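Local coordinates for protein putative adenosine kinase (Schistosoma mansoni, PDB 3VAS) that probably catalyses the ATP-dependent phosphorylation of adenosine to AMP, as an adenosine kinase of the ribokinase (pfkB) family, and binds adenosine in its pocket, at residues 44-52 with 62-70; 213-224 with 242-251. All blocks are in the same frame, centred on the assembly; numbering follows the deposited sequence.

Interaction 1 of 2, residues 44-52 with 62-70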
loop_
_atom_site.group_PDB
_atom_site.type_symbol
_atom_site.label_atom_id
_atom_site.label_comp_id
_atom_site.label_asym_id
_atom_site.label_seq_id
_atom_site.Cartn_x
_atom_site.Cartn_y
_atom_site.Cartn_z
ATOM N N PHE A 44 -11.148 11.114 23.628
ATOM C CA PHE A 44 -10.018 11.878 24.160
ATOM C C PHE A 44 -8.708 11.519 23.469
ATOM O O PHE A 44 -7.813 12.355 23.356
ATOM C CB PHE A 44 -9.896 11.748 25.690
ATOM C CG PHE A 44 -9.396 10.401 26.172
ATOM C CD1 PHE A 44 -8.040 10.095 26.159
ATOM C CD2 PHE A 44 -10.281 9.461 26.683
ATOM C CE1 PHE A 44 -7.582 8.866 26.612
ATOM C CE2 PHE A 44 -9.827 8.231 27.143
ATOM C CZ PHE A 44 -8.477 7.933 27.106
ATOM N N MET A 45 -8.614 10.273 23.007
ATOM C CA MET A 45 -7.392 9.747 22.400
ATOM C C MET A 45 -6.918 10.579 21.215
ATOM O O MET A 45 -5.716 10.775 21.028
ATOM C CB MET A 45 -7.596 8.295 21.957
ATOM C CG MET A 45 -7.841 7.321 23.095
ATOM S SD MET A 45 -6.329 6.907 23.977
ATOM C CE MET A 45 -5.391 6.128 22.674
ATOM N N TYR A 46 -7.865 11.069 20.420
ATOM C CA TYR A 46 -7.533 11.835 19.220
ATOM C C TYR A 46 -6.990 13.216 19.568
ATOM O O TYR A 46 -6.106 13.728 18.883
ATOM C CB TYR A 46 -8.743 11.920 18.279
ATOM C CG TYR A 46 -9.252 10.554 17.891
ATOM C CD1 TYR A 46 -8.740 9.887 16.782
ATOM C CD2 TYR A 46 -10.217 9.908 18.658
ATOM C CE1 TYR A 46 -9.190 8.622 16.437
ATOM C CE2 TYR A 46 -10.673 8.643 18.318
ATOM C CZ TYR A 46 -10.155 8.008 17.209
ATOM O OH TYR A 46 -10.603 6.752 16.874
ATOM N N ARG A 47 -7.511 13.809 20.639
ATOM C CA ARG A 47 -7.001 15.091 21.124
ATOM C C ARG A 47 -5.661 14.892 21.828
ATOM O O ARG A 47 -4.694 15.612 21.572
ATOM C CB ARG A 47 -8.004 15.758 22.076
ATOM C CG ARG A 47 -9.444 15.779 21.566
ATOM C CD ARG A 47 -10.333 16.703 22.401
ATOM N NE ARG A 47 -10.250 16.423 23.835
ATOM C CZ ARG A 47 -11.090 15.634 24.502
ATOM N NH1 ARG A 47 -12.092 15.033 23.870
ATOM N NH2 ARG A 47 -10.926 15.446 25.807
ATOM N N LYS A 48 -5.617 13.898 22.710
ATOM C CA LYS A 48 -4.419 13.564 23.472
ATOM C C LYS A 48 -3.189 13.357 22.586
ATOM O O LYS A 48 -2.102 13.844 22.900
ATOM C CB LYS A 48 -4.681 12.318 24.322
ATOM C CG LYS A 48 -3.500 11.842 25.155
ATOM C CD LYS A 48 -3.945 10.747 26.116
ATOM C CE LYS A 48 -2.791 10.210 26.936
ATOM N NZ LYS A 48 -3.267 9.218 27.936
ATOM N N TYR A 49 -3.364 12.650 21.474
ATOM C CA TYR A 49 -2.241 12.352 20.587
ATOM C C TYR A 49 -2.230 13.192 19.314
ATOM O O TYR A 49 -1.446 12.924 18.400
ATOM C CB TYR A 49 -2.207 10.861 20.239
ATOM C CG TYR A 49 -1.930 9.986 21.435
ATOM C CD1 TYR A 49 -2.960 9.338 22.107
ATOM C CD2 TYR A 49 -0.638 9.827 21.908
ATOM C CE1 TYR A 49 -2.703 8.549 23.206
ATOM C CE2 TYR A 49 -0.373 9.042 23.002
ATOM C CZ TYR A 49 -1.402 8.406 23.647
ATOM O OH TYR A 49 -1.122 7.628 24.738
ATOM N N ASN A 50 -3.093 14.207 19.269
ATOM C CA ASN A 50 -3.212 15.089 18.108
ATOM C C ASN A 50 -3.375 14.325 16.792
ATOM O O ASN A 50 -2.653 14.574 15.829
ATOM C CB ASN A 50 -2.012 16.036 18.028
ATOM C CG ASN A 50 -2.300 17.270 17.192
ATOM O OD1 ASN A 50 -3.456 17.647 16.997
ATOM N ND2 ASN A 50 -1.245 17.906 16.692
ATOM N N LEU A 51 -4.323 13.394 16.763
ATOM C CA LEU A 51 -4.536 12.546 15.593
ATOM C C LEU A 51 -5.657 13.082 14.708
ATOM O O LEU A 51 -6.589 13.725 15.192
ATOM C CB LEU A 51 -4.849 11.113 16.023
ATOM C CG LEU A 51 -3.804 10.475 16.942
ATOM C CD1 LEU A 51 -4.202 9.059 17.308
ATOM C CD2 LEU A 51 -2.428 10.500 16.292
ATOM N N LYS A 52 -5.563 12.799 13.414
ATOM C CA LYS A 52 -6.494 13.347 12.435
ATOM C C LYS A 52 -7.262 12.252 11.698
ATOM O O LYS A 52 -6.810 11.108 11.618
ATOM C CB LYS A 52 -5.737 14.224 11.433
ATOM C CG LYS A 52 -4.998 15.389 12.076
ATOM C CD LYS A 52 -3.728 15.744 11.311
ATOM C CE LYS A 52 -4.029 16.195 9.888
ATOM N NZ LYS A 52 -2.790 16.564 9.140
ATOM N N LYS A 62 6.319 11.372 21.819
ATOM C CA LYS A 62 5.051 11.767 22.429
ATOM C C LYS A 62 3.919 10.770 22.164
ATOM O O LYS A 62 2.909 10.776 22.866
ATOM C CB LYS A 62 4.636 13.164 21.959
ATOM C CG LYS A 62 4.308 13.270 20.479
ATOM C CD LYS A 62 4.013 14.713 20.087
ATOM C CE LYS A 62 3.614 14.829 18.620
ATOM N NZ LYS A 62 3.614 16.248 18.155
ATOM N N HIS A 63 4.092 9.919 21.157
ATOM C CA HIS A 63 3.062 8.946 20.781
ATOM C C HIS A 63 3.203 7.616 21.510
ATOM O O HIS A 63 2.261 6.835 21.546
ATOM C CB HIS A 63 3.099 8.668 19.276
ATOM C CG HIS A 63 2.763 9.856 18.430
ATOM N ND1 HIS A 63 3.694 10.495 17.640
ATOM C CD2 HIS A 63 1.597 10.519 18.247
ATOM C CE1 HIS A 63 3.116 11.502 17.009
ATOM N NE2 HIS A 63 1.844 11.537 17.361
ATOM N N MET A 64 4.375 7.364 22.089
ATOM C CA MET A 64 4.741 6.016 22.528
ATOM C C MET A 64 3.823 5.383 23.565
ATOM O O MET A 64 3.680 4.162 23.596
ATOM C CB MET A 64 6.197 5.962 22.999
ATOM C CG MET A 64 7.206 6.129 21.877
ATOM S SD MET A 64 6.931 4.997 20.493
ATOM C CE MET A 64 8.159 5.608 19.337
ATOM N N THR A 65 3.188 6.197 24.400
ATOM C CA THR A 65 2.313 5.656 25.443
ATOM C C THR A 65 1.047 5.016 24.882
ATOM O O THR A 65 0.381 4.253 25.581
ATOM C CB THR A 65 1.912 6.726 26.477
ATOM O OG1 THR A 65 1.365 7.863 25.798
ATOM C CG2 THR A 65 3.124 7.157 27.308
ATOM N N ILE A 66 0.726 5.319 23.624
ATOM C CA ILE A 66 -0.511 4.837 23.009
ATOM C C ILE A 66 -0.589 3.308 22.982
ATOM O O ILE A 66 -1.665 2.732 23.152
ATOM C CB ILE A 66 -0.740 5.431 21.585
ATOM C CG1 ILE A 66 -2.212 5.345 21.200
ATOM C CG2 ILE A 66 0.131 4.740 20.532
ATOM C CD1 ILE A 66 -2.513 5.900 19.822
ATOM N N TYR A 67 0.552 2.653 22.806
ATOM C CA TYR A 67 0.573 1.196 22.693
ATOM C C TYR A 67 0.260 0.505 24.018
ATOM O O TYR A 67 -0.486 -0.472 24.051
ATOM C CB TYR A 67 1.899 0.718 22.091
ATOM C CG TYR A 67 2.161 1.359 20.749
ATOM C CD1 TYR A 67 1.447 0.968 19.619
ATOM C CD2 TYR A 67 3.095 2.372 20.613
ATOM C CE1 TYR A 67 1.669 1.562 18.390
ATOM C CE2 TYR A 67 3.323 2.975 19.389
ATOM C CZ TYR A 67 2.609 2.570 18.284
ATOM O OH TYR A 67 2.841 3.173 17.072
ATOM N N ASP A 68 0.815 1.018 25.110
ATOM C CA ASP A 68 0.466 0.517 26.434
ATOM C C ASP A 68 -0.974 0.885 26.759
ATOM O O ASP A 68 -1.694 0.115 27.397
ATOM C CB ASP A 68 1.397 1.093 27.501
ATOM C CG ASP A 68 2.788 0.487 27.456
ATOM O OD1 ASP A 68 2.907 -0.708 27.113
ATOM O OD2 ASP A 68 3.761 1.208 27.768
ATOM N N GLU A 69 -1.391 2.062 26.303
ATOM C CA GLU A 69 -2.717 2.578 26.616
ATOM C C GLU A 69 -3.846 1.759 25.984
ATOM O O GLU A 69 -4.792 1.374 26.671
ATOM C CB GLU A 69 -2.837 4.052 26.223
ATOM C CG GLU A 69 -4.114 4.707 26.723
ATOM C CD GLU A 69 -4.050 6.225 26.706
ATOM O OE1 GLU A 69 -3.185 6.784 25.996
ATOM O OE2 GLU A 69 -4.866 6.860 27.406
ATOM N N ILE A 70 -3.752 1.491 24.685
ATOM C CA ILE A 70 -4.801 0.725 24.010
ATOM C C ILE A 70 -4.789 -0.741 24.435
ATOM O O ILE A 70 -5.763 -1.461 24.236
ATOM C CB ILE A 70 -4.694 0.804 22.477
ATOM C CG1 ILE A 70 -3.426 0.101 21.993
ATOM C CG2 ILE A 70 -4.743 2.248 22.009
ATOM C CD1 ILE A 70 -3.265 0.118 20.494
HETATM O O HOH W 1 0.339 13.500 16.088
#
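Y49 and E69 meet at the polar centre of this contact. The phenol OH of Y49 gives its proton to OE1 of E69 at 2.6 Å, nearly along the C-O axis of that oxygen. It also accepts from the hydroxyl of T65, with OG1 2.7 Å from OH of Y49. Both partners lie at the ring edge, in plane, so the phenol oxygen is gripped twice and the ring is fixed in direction.

The same carboxylate forms a salt bridge with K48. NZ of K48 is 2.9 Å from OE2 of E69, on the syn side and 29° out of the carboxylate plane; a weaker bond runs to OE1. The K48 chain is fully extended, with CG anti to the backbone N (chi1 179°), which carries NZ out to the acid. The positive charge would be expected to stabilise the ionised form of E69.

The two short helices, 44-48 and 65-70, run antiparallel at 167°. They belong to the smaller domain that ribokinase-family enzymes fold over the substrate site. L51 packs on strands 138-145 and 150-157, and I66 on L144 of the former. A Schellman motif with N50 at C-prime ends helix 44-48.

Apolar contacts flank the polar group. CB of I66 sits over one face of the Y49 ring in a CH-pi contact, 4.0 Å from the centroid. The bent M45 chain places CE 3.6 Å from CG1 of I66, while its SD passes the E69 carboxylate.

One water bridges the backbone O of Y49 and the imidazole NE2 of H63. It donates to O of Y49 and lies 2.8 Å from NE2 of H63, whose ND1 is bonded to N of E60.

Interaction 2 of 2, residues 213-224 with 242-251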
loop_
_atom_site.group_PDB
_atom_site.type_symbol
_atom_site.label_atom_id
_atom_site.label_comp_id
_atom_site.label_asym_id
_atom_site.label_seq_id
_atom_site.Cartn_x
_atom_site.Cartn_y
_atom_site.Cartn_z
ATOM N N ASN A 213 2.454 3.430 -4.961
ATOM C CA ASN A 213 1.358 4.065 -4.234
ATOM C C ASN A 213 1.855 5.278 -3.438
ATOM O O ASN A 213 2.854 5.184 -2.723
ATOM C CB ASN A 213 0.681 3.050 -3.303
ATOM C CG ASN A 213 -0.758 3.431 -2.957
ATOM O OD1 ASN A 213 -1.023 4.515 -2.431
ATOM N ND2 ASN A 213 -1.695 2.536 -3.263
ATOM N N LEU A 214 1.169 6.411 -3.567
ATOM C CA LEU A 214 1.532 7.610 -2.802
ATOM C C LEU A 214 1.392 7.371 -1.290
ATOM O O LEU A 214 2.083 7.998 -0.483
ATOM C CB LEU A 214 0.704 8.828 -3.243
ATOM C CG LEU A 214 0.822 9.306 -4.699
ATOM C CD1 LEU A 214 -0.078 10.513 -4.969
ATOM C CD2 LEU A 214 2.271 9.628 -5.056
ATOM N N SER A 215 0.478 6.475 -0.925
ATOM C CA SER A 215 0.379 5.921 0.432
ATOM C C SER A 215 -0.136 6.845 1.549
ATOM O O SER A 215 -1.029 6.455 2.300
ATOM C CB SER A 215 1.691 5.249 0.850
ATOM O OG SER A 215 1.989 4.170 -0.018
ATOM N N ALA A 216 0.429 8.047 1.663
ATOM C CA ALA A 216 0.064 8.979 2.733
ATOM C C ALA A 216 0.559 10.399 2.439
ATOM O O ALA A 216 1.620 10.577 1.838
ATOM C CB ALA A 216 0.625 8.497 4.069
ATOM N N PRO A 217 -0.202 11.414 2.878
ATOM C CA PRO A 217 0.176 12.812 2.630
ATOM C C PRO A 217 1.573 13.190 3.142
ATOM O O PRO A 217 2.263 13.941 2.458
ATOM C CB PRO A 217 -0.906 13.605 3.378
ATOM C CG PRO A 217 -2.081 12.688 3.394
ATOM C CD PRO A 217 -1.492 11.314 3.582
ATOM N N PHE A 218 1.988 12.681 4.299
ATOM C CA PHE A 218 3.286 13.071 4.853
ATOM C C PHE A 218 4.465 12.721 3.938
ATOM O O PHE A 218 5.496 13.396 3.963
ATOM C CB PHE A 218 3.498 12.548 6.290
ATOM C CG PHE A 218 3.798 11.069 6.386
ATOM C CD1 PHE A 218 5.097 10.594 6.240
ATOM C CD2 PHE A 218 2.790 10.159 6.675
ATOM C CE1 PHE A 218 5.382 9.230 6.346
ATOM C CE2 PHE A 218 3.065 8.794 6.787
ATOM C CZ PHE A 218 4.363 8.330 6.620
ATOM N N LEU A 219 4.300 11.686 3.121
ATOM C CA LEU A 219 5.347 11.281 2.186
ATOM C C LEU A 219 5.588 12.332 1.106
ATOM O O LEU A 219 6.732 12.671 0.808
ATOM C CB LEU A 219 5.026 9.925 1.552
ATOM C CG LEU A 219 5.097 8.730 2.509
ATOM C CD1 LEU A 219 4.453 7.509 1.876
ATOM C CD2 LEU A 219 6.541 8.436 2.927
ATOM N N SER A 220 4.514 12.850 0.516
ATOM C CA SER A 220 4.657 13.901 -0.487
ATOM C C SER A 220 5.171 15.207 0.113
ATOM O O SER A 220 5.818 15.993 -0.572
ATOM C CB SER A 220 3.336 14.146 -1.212
ATOM O OG SER A 220 3.020 13.037 -2.032
ATOM N N GLN A 221 4.883 15.432 1.391
ATOM C CA GLN A 221 5.284 16.671 2.059
ATOM C C GLN A 221 6.739 16.641 2.526
ATOM O O GLN A 221 7.482 17.592 2.297
ATOM C CB GLN A 221 4.362 16.970 3.245
ATOM C CG GLN A 221 2.900 17.161 2.860
ATOM C CD GLN A 221 1.966 17.186 4.060
ATOM O OE1 GLN A 221 2.225 16.544 5.080
ATOM N NE2 GLN A 221 0.873 17.933 3.942
ATOM N N PHE A 222 7.143 15.549 3.171
ATOM C CA PHE A 222 8.465 15.486 3.793
ATOM C C PHE A 222 9.459 14.610 3.043
ATOM O O PHE A 222 10.656 14.638 3.328
ATOM C CB PHE A 222 8.347 15.038 5.250
ATOM C CG PHE A 222 7.437 15.909 6.063
ATOM C CD1 PHE A 222 7.833 17.182 6.441
ATOM C CD2 PHE A 222 6.174 15.465 6.430
ATOM C CE1 PHE A 222 6.993 17.996 7.180
ATOM C CE2 PHE A 222 5.329 16.271 7.170
ATOM C CZ PHE A 222 5.738 17.540 7.546
ATOM N N ASN A 223 8.962 13.831 2.090
ATOM C CA ASN A 223 9.825 12.984 1.282
ATOM C C ASN A 223 9.548 13.202 -0.189
ATOM O O ASN A 223 9.480 12.252 -0.972
ATOM C CB ASN A 223 9.631 11.517 1.651
ATOM C CG ASN A 223 9.986 11.239 3.095
ATOM O OD1 ASN A 223 9.118 11.234 3.968
ATOM N ND2 ASN A 223 11.271 11.024 3.360
ATOM N N THR A 224 9.381 14.471 -0.545
ATOM C CA THR A 224 9.011 14.872 -1.892
ATOM C C THR A 224 10.018 14.358 -2.915
ATOM O O THR A 224 9.626 13.812 -3.940
ATOM C CB THR A 224 8.915 16.407 -2.004
ATOM O OG1 THR A 224 8.266 16.934 -0.841
ATOM C CG2 THR A 224 8.140 16.803 -3.241
ATOM N N SER A 242 -6.580 13.039 -0.512
ATOM C CA SER A 242 -5.728 13.767 0.426
ATOM C C SER A 242 -4.249 13.733 0.024
ATOM O O SER A 242 -3.517 14.696 0.248
ATOM C CB SER A 242 -5.905 13.239 1.848
ATOM O OG SER A 242 -5.562 11.868 1.927
ATOM N N GLU A 243 -3.814 12.628 -0.576
ATOM C CA GLU A 243 -2.432 12.517 -1.046
ATOM C C GLU A 243 -2.189 13.408 -2.263
ATOM O O GLU A 243 -1.135 14.027 -2.394
ATOM C CB GLU A 243 -2.087 11.060 -1.380
ATOM C CG GLU A 243 -2.072 10.140 -0.168
ATOM C CD GLU A 243 -2.444 8.708 -0.509
ATOM O OE1 GLU A 243 -2.474 8.368 -1.711
ATOM O OE2 GLU A 243 -2.718 7.924 0.427
ATOM N N ALA A 244 -3.169 13.455 -3.156
ATOM C CA ALA A 244 -3.084 14.303 -4.333
ATOM C C ALA A 244 -3.046 15.769 -3.906
ATOM O O ALA A 244 -2.284 16.566 -4.453
ATOM C CB ALA A 244 -4.268 14.041 -5.262
ATOM N N GLU A 245 -3.863 16.106 -2.912
ATOM C CA GLU A 245 -3.929 17.467 -2.386
ATOM C C GLU A 245 -2.591 17.885 -1.773
ATOM O O GLU A 245 -2.087 18.972 -2.046
ATOM C CB GLU A 245 -5.039 17.582 -1.341
ATOM C CG GLU A 245 -5.631 18.974 -1.213
ATOM C CD GLU A 245 -6.844 19.175 -2.102
ATOM O OE1 GLU A 245 -7.723 18.287 -2.112
ATOM O OE2 GLU A 245 -6.920 20.217 -2.789
ATOM N N ALA A 246 -2.010 17.014 -0.956
ATOM C CA ALA A 246 -0.734 17.319 -0.323
ATOM C C ALA A 246 0.383 17.386 -1.360
ATOM O O ALA A 246 1.252 18.250 -1.286
ATOM C CB ALA A 246 -0.413 16.303 0.753
ATOM N N TYR A 247 0.349 16.474 -2.330
ATOM C CA TYR A 247 1.330 16.471 -3.411
ATOM C C TYR A 247 1.237 17.766 -4.208
ATOM O O TYR A 247 2.254 18.402 -4.518
ATOM C CB TYR A 247 1.093 15.280 -4.340
ATOM C CG TYR A 247 2.104 15.145 -5.460
ATOM C CD1 TYR A 247 3.166 14.253 -5.357
ATOM C CD2 TYR A 247 1.993 15.898 -6.624
ATOM C CE1 TYR A 247 4.088 14.121 -6.376
ATOM C CE2 TYR A 247 2.920 15.775 -7.648
ATOM C CZ TYR A 247 3.962 14.884 -7.518
ATOM O OH TYR A 247 4.883 14.755 -8.532
ATOM N N GLY A 248 0.007 18.145 -4.544
ATOM C CA GLY A 248 -0.241 19.335 -5.332
ATOM C C GLY A 248 0.266 20.593 -4.659
ATOM O O GLY A 248 0.940 21.410 -5.292
ATOM N N GLU A 249 -0.054 20.750 -3.378
ATOM C CA GLU A 249 0.375 21.927 -2.629
ATOM C C GLU A 249 1.896 22.069 -2.623
ATOM O O GLU A 249 2.431 23.152 -2.880
ATOM C CB GLU A 249 -0.144 21.886 -1.191
ATOM C CG GLU A 249 0.394 23.032 -0.341
ATOM C CD GLU A 249 -0.125 23.018 1.081
ATOM O OE1 GLU A 249 0.104 24.015 1.801
ATOM O OE2 GLU A 249 -0.755 22.016 1.480
ATOM N N VAL A 250 2.582 20.968 -2.336
ATOM C CA VAL A 250 4.041 20.960 -2.296
ATOM C C VAL A 250 4.645 21.354 -3.649
ATOM O O VAL A 250 5.744 21.899 -3.710
ATOM C CB VAL A 250 4.580 19.587 -1.826
ATOM C CG1 VAL A 250 6.093 19.545 -1.883
ATOM C CG2 VAL A 250 4.105 19.300 -0.416
ATOM N N HIS A 251 3.908 21.109 -4.730
ATOM C CA HIS A 251 4.405 21.429 -6.067
ATOM C C HIS A 251 3.891 22.753 -6.631
ATOM O O HIS A 251 4.123 23.066 -7.798
ATOM C CB HIS A 251 4.121 20.282 -7.042
ATOM C CG HIS A 251 4.918 19.047 -6.760
ATOM N ND1 HIS A 251 4.587 18.162 -5.757
ATOM C CD2 HIS A 251 6.043 18.563 -7.334
ATOM C CE1 HIS A 251 5.469 17.180 -5.731
ATOM N NE2 HIS A 251 6.363 17.398 -6.679
HETATM O O HOH W 2 -3.613 5.838 -2.068
HETATM O O HOH W 3 1.096 19.395 1.511
#
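E243 CG stands anti to the carbonyl carbon (chi1 -66°), and the chain then runs extended toward the 214-216 turn. V250 points CG1 anti to its backbone N (chi1 176°), where it meets T224 tip to tip. E243 and V250 lie near the two ends of helix 242-250, which runs nearly parallel to helix 217-222, at 10° with axes 8.1 Å apart. The helices follow the parallel strands 209-213 and 236-240 in the alpha/beta core of the ribokinase fold.

That axis distance is consistent with the small side chains of A246 and S220. CB of P217 rests 3.8 Å from CB of A246, and the S220 hydroxyl lies at the edge of the Y247 ring, in plane. The far end of that ring is held by D228. CG2 of V250 packs on the backbone of S220 and Q221.

At the N-terminal end, N213 forms an Asx turn. Its OD1 accepts from N of S215 in the carbonyl plane, on a lone pair. A water lies between OD1 of N213 and OE1 of E243, and OE1 also accepts from N of N240. N240 and E243 fit the family's NxxE motif. OE2 of E243 is 2.9 Å from O of S215, two acceptors with no hydrogen bond between them. The side chain of S215 is about 7 Å from the bound adenosine.

A second water accepts from NE2 of Q221 and donates to O of A246 and OE2 of E249. At the other end, ND1 of H251 bonds O of Y247 at 2.7 Å, and CE1 of the same imidazole sits 3.2 Å above the centre of the Y247 ring.

Overall arrangement
From the N terminus, strand 27-40 leads into helix 44-48. Interaction 1 then closes a short loop that contains strand 55-58 and returns to helix 65-70. The chain next passes through strands 77-81 to 181-185 before reaching 213-224. Interaction 2 closes a second, longer loop, which carries helix 224-231 and strand 236-240. The two contacts stand in series, neither nested nor crossed. Interaction 1 joins two short helices that lie against strands of the smaller domain, whereas interaction 2 ties neighbouring helices of the alpha/beta core. Their centres are about 24 Å apart. Strand 55-58, from the first loop, touches A216, P217 and F218 of segment 213-224.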